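Local coordinates for tripartite terminase subunit 3 (Human herpesvirus 5, PDB 3N4P), which probably serves as the large, DNA-cutting subunit of the motor that packages viral genomes into capsids, this chain being its C-terminal nuclease domain, at residues A83-Y88 / I262-L267. Residues are numbered along the deposited sequence; the frame is centred on the assembly and turned at random.
Sequences AAVGAY and IMATYL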
ATOM      1  N   ALA B  83     -13.329   9.523 -11.927  1.00 43.79           N
ATOM      2  CA  ALA B  83     -12.214   9.375 -11.027  1.00 43.68           C
ATOM      3  C   ALA B  83     -12.168  10.539 -10.063  1.00 44.68           C
ATOM      4  O   ALA B  83     -12.466  11.703 -10.397  1.00 45.38           O
ATOM      5  CB  ALA B  83     -10.878   9.296 -11.804  1.00 42.98           C
ATOM      6  N   ALA B  84     -11.707  10.206  -8.862  1.00 44.18           N
ATOM      7  CA  ALA B  84     -11.625  11.138  -7.763  1.00 43.88           C
ATOM      8  C   ALA B  84     -10.270  10.951  -7.106  1.00 43.34           C
ATOM      9  O   ALA B  84      -9.996   9.857  -6.564  1.00 42.29           O
ATOM     10  CB  ALA B  84     -12.763  10.857  -6.763  1.00 42.34           C
ATOM     11  N   VAL B  85      -9.459  12.031  -7.159  1.00 45.33           N
ATOM     12  CA  VAL B  85      -8.080  12.117  -6.669  1.00 45.54           C
ATOM     13  C   VAL B  85      -7.771  13.342  -5.777  1.00 46.87           C
ATOM     14  O   VAL B  85      -8.466  14.361  -5.835  1.00 48.88           O
ATOM     15  CB  VAL B  85      -7.058  12.060  -7.824  1.00 48.17           C
ATOM     16  CG1 VAL B  85      -7.455  10.988  -8.871  1.00 45.60           C
ATOM     17  CG2 VAL B  85      -7.017  13.351  -8.480  1.00 50.71           C
ATOM     18  N   GLY B  86      -6.751  13.220  -4.910  1.00 47.57           N
ATOM     19  CA  GLY B  86      -6.339  14.283  -3.975  1.00 47.52           C
ATOM     20  C   GLY B  86      -4.831  14.147  -3.758  1.00 50.16           C
ATOM     21  O   GLY B  86      -4.273  13.056  -3.949  1.00 48.88           O
ATOM     22  N   ALA B  87      -4.189  15.195  -3.278  1.00 49.27           N
ATOM     23  CA  ALA B  87      -2.780  15.153  -3.094  1.00 53.80           C
ATOM     24  C   ALA B  87      -2.391  14.508  -1.768  1.00 53.27           C
ATOM     25  O   ALA B  87      -3.114  14.605  -0.765  1.00 51.15           O
ATOM     26  CB  ALA B  87      -2.193  16.530  -3.257  1.00 54.59           C
ATOM     27  N   TYR B  88      -1.224  13.850  -1.786  1.00 53.44           N
ATOM     28  CA  TYR B  88      -0.564  13.494  -0.538  1.00 54.35           C
ATOM     29  C   TYR B  88       0.912  13.758  -0.668  1.00 57.75           C
ATOM     30  O   TYR B  88       1.550  13.110  -1.482  1.00 56.14           O
ATOM     31  CB  TYR B  88      -0.847  12.032  -0.138  1.00 51.93           C
ATOM     32  CG  TYR B  88       0.002  11.634   1.017  1.00 55.51           C
ATOM     33  CD1 TYR B  88      -0.213  12.203   2.276  1.00 58.28           C
ATOM     34  CD2 TYR B  88       1.096  10.753   0.858  1.00 54.37           C
ATOM     35  CE1 TYR B  88       0.590  11.876   3.331  1.00 62.53           C
ATOM     36  CE2 TYR B  88       1.907  10.446   1.924  1.00 57.96           C
ATOM     37  CZ  TYR B  88       1.648  11.018   3.163  1.00 63.42           C
ATOM     38  OH  TYR B  88       2.451  10.744   4.258  1.00 69.02           O
ATOM     39  N   ILE B 262      -6.176  10.003 -15.652  1.00 48.25           N
ATOM     40  CA  ILE B 262      -5.175  10.880 -16.231  1.00 52.87           C
ATOM     41  C   ILE B 262      -5.606  12.377 -16.108  1.00 55.31           C
ATOM     42  O   ILE B 262      -4.817  13.217 -15.738  1.00 57.00           O
ATOM     43  CB  ILE B 262      -4.885  10.436 -17.681  1.00 54.26           C
ATOM     44  CG1 ILE B 262      -4.175   9.081 -17.655  1.00 51.43           C
ATOM     45  CG2 ILE B 262      -4.007  11.457 -18.440  1.00 58.41           C
ATOM     46  CD1 ILE B 262      -3.940   8.456 -18.979  1.00 51.79           C
ATOM     47  N   MET B 263      -6.885  12.671 -16.311  1.00 55.21           N
ATOM     48  CA  MET B 263      -7.345  14.039 -16.363  1.00 56.51           C
ATOM     49  C   MET B 263      -7.600  14.596 -14.972  1.00 55.77           C
ATOM     50  O   MET B 263      -7.239  15.727 -14.691  1.00 57.06           O
ATOM     51  CB  MET B 263      -8.583  14.161 -17.239  1.00 57.24           C
ATOM     52  CG  MET B 263      -8.372  13.811 -18.655  1.00 58.96           C
ATOM     53  SD  MET B 263      -7.017  14.786 -19.489  1.00 71.26           S
ATOM     54  CE  MET B 263      -6.950  13.722 -20.928  1.00 69.77           C
ATOM     55  N   ALA B 264      -8.185  13.815 -14.086  1.00 52.60           N
ATOM     56  CA  ALA B 264      -8.306  14.324 -12.728  1.00 53.73           C
ATOM     57  C   ALA B 264      -6.914  14.678 -12.192  1.00 55.32           C
ATOM     58  O   ALA B 264      -6.744  15.729 -11.572  1.00 58.19           O
ATOM     59  CB  ALA B 264      -9.031  13.330 -11.810  1.00 48.67           C
ATOM     60  N   THR B 265      -5.927  13.819 -12.417  1.00 55.87           N
ATOM     61  CA  THR B 265      -4.578  14.083 -11.895  1.00 57.95           C
ATOM     62  C   THR B 265      -3.981  15.345 -12.520  1.00 62.68           C
ATOM     63  O   THR B 265      -3.466  16.201 -11.813  1.00 65.90           O
ATOM     64  CB  THR B 265      -3.641  12.840 -12.036  1.00 57.37           C
ATOM     65  OG1 THR B 265      -3.484  12.476 -13.419  1.00 57.04           O
ATOM     66  CG2 THR B 265      -4.260  11.652 -11.322  1.00 53.81           C
ATOM     67  N   TYR B 266      -4.109  15.480 -13.833  1.00 64.10           N
ATOM     68  CA  TYR B 266      -3.719  16.651 -14.572  1.00 67.82           C
ATOM     69  C   TYR B 266      -4.357  17.983 -14.091  1.00 70.46           C
ATOM     70  O   TYR B 266      -3.653  19.012 -13.975  1.00 70.66           O
ATOM     71  CB  TYR B 266      -4.092  16.418 -16.022  1.00 69.21           C
ATOM     72  CG  TYR B 266      -3.635  17.473 -16.982  1.00 76.39           C
ATOM     73  CD1 TYR B 266      -2.257  17.652 -17.243  1.00 82.74           C
ATOM     74  CD2 TYR B 266      -4.564  18.268 -17.672  1.00 80.70           C
ATOM     75  CE1 TYR B 266      -1.807  18.599 -18.129  1.00 88.58           C
ATOM     76  CE2 TYR B 266      -4.117  19.227 -18.596  1.00 88.89           C
ATOM     77  CZ  TYR B 266      -2.731  19.387 -18.802  1.00 93.23           C
ATOM     78  OH  TYR B 266      -2.242  20.313 -19.692  1.00103.02           O
ATOM     79  N   LEU B 267      -5.673  18.004 -13.832  1.00 68.12           N
ATOM     80  CA  LEU B 267      -6.241  19.275 -13.459  1.00 71.13           C
ATOM     81  C   LEU B 267      -5.956  19.598 -11.998  1.00 72.04           C
ATOM     82  O   LEU B 267      -6.300  20.667 -11.551  1.00 74.92           O
ATOM     83  CB  LEU B 267      -7.724  19.369 -13.741  1.00 70.46           C
ATOM     84  CG  LEU B 267      -8.504  19.502 -15.052  1.00 72.38           C
ATOM     85  CD1 LEU B 267      -7.734  19.958 -16.303  1.00 76.82           C
ATOM     86  CD2 LEU B 267      -9.282  18.273 -15.307  1.00 68.16           C
TER
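Thr265, whose CG2 methyl lies 4.1 Å from CG1 of Val85, has its hydroxyl at OG1 within hydrogen-bonding distance (2.8 Å) of the carbonyl oxygen O of Ile262, three residues back in the same helix. O of Val261, in that helix too, is also within reach of OG1. A chi1 of 61° sets OG1 between the backbone N and the carbonyl carbon and leaves CG2 as the branch that meets the strand. Val85 answers with both methyls: CG1 touches CG2 of Thr265, the two side chains crossing nearly perpendicularly, and also CB of Ala264, while CG2 rests 3.9 Å from that same CB. The alanine methyl is also 4.1 Å from O of Ala83, and its CB stands 4.4 Å from CB of Ala83. The axes of strand 83-88 and helix 262-267 approach to 7.8 Å, consistent with the alanines at the crossing, and run in broadly the same direction at 33°. Tyr64 and Tyr66 of strand 62-67, which pairs antiparallel with strand 80-88, touch Val85 and Ala264 respectively. The contact packs helix 256-267 on the central sheet of the nuclease domain; the side chain of Ala83 lies about 10 Å from those of Asp68 and Asp256, predicted nuclease active-site residues. All four touching residues are buried. Because carbons meet across it and no polar bond joins the segments, cohesion is mainly methyl packing, with backbone carbonyl oxygens at its margin.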